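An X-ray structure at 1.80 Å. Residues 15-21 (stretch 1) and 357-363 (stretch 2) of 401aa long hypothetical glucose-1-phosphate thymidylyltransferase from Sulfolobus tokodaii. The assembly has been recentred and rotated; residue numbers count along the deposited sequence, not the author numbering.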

# COMPACT_ATOMS: atom_id res chain seq x y z
N GLU A 15 3.61 7.47 5.64
CA GLU A 15 3.90 8.87 5.33
C GLU A 15 5.01 9.02 4.28
O GLU A 15 5.90 8.21 4.18
N PRO A 16 4.95 10.09 3.47
CA PRO A 16 3.99 11.13 3.41
C PRO A 16 2.74 10.81 2.62
O PRO A 16 1.89 11.66 2.51
N ILE A 17 2.63 9.63 2.02
CA ILE A 17 1.44 9.33 1.23
C ILE A 17 0.18 9.47 2.10
O ILE A 17 -0.87 9.91 1.60
N THR A 18 0.30 9.13 3.39
CA THR A 18 -0.87 9.15 4.31
C THR A 18 -1.15 10.51 4.95
O THR A 18 -2.05 10.63 5.79
N HIS A 19 -0.42 11.54 4.55
CA HIS A 19 -0.76 12.85 5.01
C HIS A 19 -2.07 13.33 4.45
O HIS A 19 -2.71 14.19 5.04
N THR A 20 -2.47 12.81 3.29
CA THR A 20 -3.67 13.31 2.67
C THR A 20 -4.75 12.23 2.37
O THR A 20 -5.86 12.56 1.94
N ARG A 21 -4.44 10.95 2.57
CA ARG A 21 -5.41 9.88 2.29
C ARG A 21 -5.13 8.74 3.28
O ARG A 21 -4.00 8.63 3.77
N ALA A 357 12.64 9.03 -4.06
CA ALA A 357 11.99 9.84 -3.07
C ALA A 357 10.53 9.51 -2.82
O ALA A 357 9.89 8.94 -3.66
N PHE A 358 10.01 9.91 -1.64
CA PHE A 358 8.58 9.81 -1.32
C PHE A 358 7.94 11.20 -1.10
O PHE A 358 8.23 11.89 -0.14
N ILE A 359 7.10 11.58 -2.06
CA ILE A 359 6.56 12.95 -2.16
C ILE A 359 5.04 13.01 -1.82
O ILE A 359 4.22 12.42 -2.55
N GLY A 360 4.69 13.79 -0.80
CA GLY A 360 3.32 13.98 -0.39
C GLY A 360 2.46 14.70 -1.41
O GLY A 360 2.99 15.36 -2.30
N GLY A 361 1.14 14.54 -1.29
CA GLY A 361 0.22 15.28 -2.08
C GLY A 361 0.38 16.78 -2.06
O GLY A 361 0.69 17.38 -1.01
N HIS A 362 0.16 17.38 -3.21
CA HIS A 362 0.05 18.87 -3.32
C HIS A 362 1.35 19.58 -3.03
O HIS A 362 1.38 20.77 -2.75
N VAL A 363 2.44 18.84 -3.08
CA VAL A 363 3.76 19.40 -3.21
C VAL A 363 4.06 20.18 -4.48
O VAL A 363 3.66 19.81 -5.63

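Pro16 anchors this contact, with 61 Å² of its surface covered by the second stretch. The peptide bond before it is cis. Its ring has a C-gamma endo pucker, and its CA-to-CB bond points toward the other stretch. The ring lies against the backbone where the strand 358-359 runs out into Gly360. Pro16 CG is 3.2 Å from Phe358 O, 4.0 Å from Ile359 C and 3.6 Å from Gly360 N. Much of what the proline meets is therefore main chain.

Gly360 is well placed for such a close approach. Pro16 CA and Gly360 CA are 4.8 Å apart. An ideal CB on Gly360 would sit 3.4 Å from Pro16 CB, which is tight.

Phe358 has 41 Å² covered. Its CA-to-CB bond points toward the first stretch, but the m rotamer (chi1 -54°) leads the ring away. Of its side-chain atoms, CB comes closest to the proline: Pro16 CD to Phe358 CB is 3.8 Å, an apolar contact. Ile17 adds to this side of the interface. Its CA-to-CB bond points sideways, yet with chi1 m and chi2 p the end of the chain comes nearer. Ile17 CD1 reaches 4.5 Å from Ile359 O. The CA-to-CB bond of Ile359 points away.

Thr20 also has 41 Å² covered, and its CA-to-CB bond points toward the second stretch, with chi1 p. Its methyl and hydroxyl have different neighbours here. Thr20 CG2 lies 4.4 Å from His362 CD2, at the edge of the imidazole and near the ring plane. His362 has chi1 m; its CA-to-CB bond points sideways and the ring end comes nearer.

No direct hydrogen bond crosses between the stretches. Water 1 supplies the polar link instead. It accepts from Gly361 N at 2.8 Å from the water O. It donates to Pro16 O, 2.8 Å from the water O, and to Thr20 OG1, 2.9 Å from the same atom. One water thus ties Gly361, the second residue of the turn, to both a carbonyl and a side chain of the first stretch. Gly361 leaves room beside the hydroxyl: an ideal CB there would be 3.3 Å from Thr20 OG1, again tight. Gly361 belongs to the type II turn from Gly360 to Val363.

Pro16 O has a second partner. His19 N donates to Pro16 O at 3.1 Å, a backbone bond within the first stretch. His19 ND1 and Thr20 OG1 also have hydrogen bonds elsewhere in the structure.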

# COMPACT_ATOMS: atom_id res chain seq x y z
CB GLU A 15 4.28 9.57 6.59
CG GLU A 15 3.07 9.57 7.51
CD GLU A 15 3.36 10.22 8.84
OE1 GLU A 15 4.46 10.77 9.00
OE2 GLU A 15 2.48 10.19 9.71
CB PRO A 16 4.78 12.26 2.72
CG PRO A 16 5.70 11.57 1.83
CD PRO A 16 6.02 10.26 2.48
CB ILE A 17 1.48 7.94 0.60
CG1 ILE A 17 2.51 7.83 -0.53
CG2 ILE A 17 0.04 7.55 0.08
CD1 ILE A 17 3.87 8.58 -0.27
CB THR A 18 -0.76 8.09 5.44
OG1 THR A 18 0.52 8.20 6.06
CG2 THR A 18 -0.93 6.72 4.88
CB HIS A 19 0.33 13.82 4.57
CG HIS A 19 1.58 13.72 5.35
ND1 HIS A 19 2.74 14.34 4.96
CD2 HIS A 19 1.86 13.11 6.53
CE1 HIS A 19 3.68 14.14 5.87
NE2 HIS A 19 3.18 13.37 6.82
CB THR A 20 -3.36 13.99 1.37
OG1 THR A 20 -2.74 13.03 0.54
CG2 THR A 20 -2.41 15.21 1.59
CB ARG A 21 -5.32 9.42 0.82
CG ARG A 21 -4.29 8.34 0.55
CD ARG A 21 -4.43 7.80 -0.87
NE ARG A 21 -3.95 8.79 -1.85
CZ ARG A 21 -4.30 8.86 -3.12
NH1 ARG A 21 -5.13 7.97 -3.65
NH2 ARG A 21 -3.80 9.81 -3.89
CB ALA A 357 12.21 11.35 -3.41
CB PHE A 358 8.44 8.92 -0.10
CG PHE A 358 9.11 7.59 -0.28
CD1 PHE A 358 8.58 6.66 -1.12
CD2 PHE A 358 10.30 7.28 0.38
CE1 PHE A 358 9.17 5.44 -1.32
CE2 PHE A 358 10.86 6.04 0.20
CZ PHE A 358 10.29 5.11 -0.65
CB ILE A 359 6.75 13.48 -3.57
CG1 ILE A 359 8.17 13.22 -4.11
CG2 ILE A 359 6.27 14.94 -3.69
CD1 ILE A 359 9.36 14.08 -3.59
CB HIS A 362 -1.00 19.45 -2.36
CG HIS A 362 -2.37 18.88 -2.56
ND1 HIS A 362 -3.24 19.35 -3.52
CD2 HIS A 362 -3.03 17.89 -1.90
CE1 HIS A 362 -4.38 18.68 -3.44
NE2 HIS A 362 -4.24 17.73 -2.52
CB VAL A 363 4.85 18.31 -2.85
CG1 VAL A 363 6.28 18.73 -3.32
CG2 VAL A 363 4.88 18.07 -1.46
O HOH W 1 0.11 13.01 0.75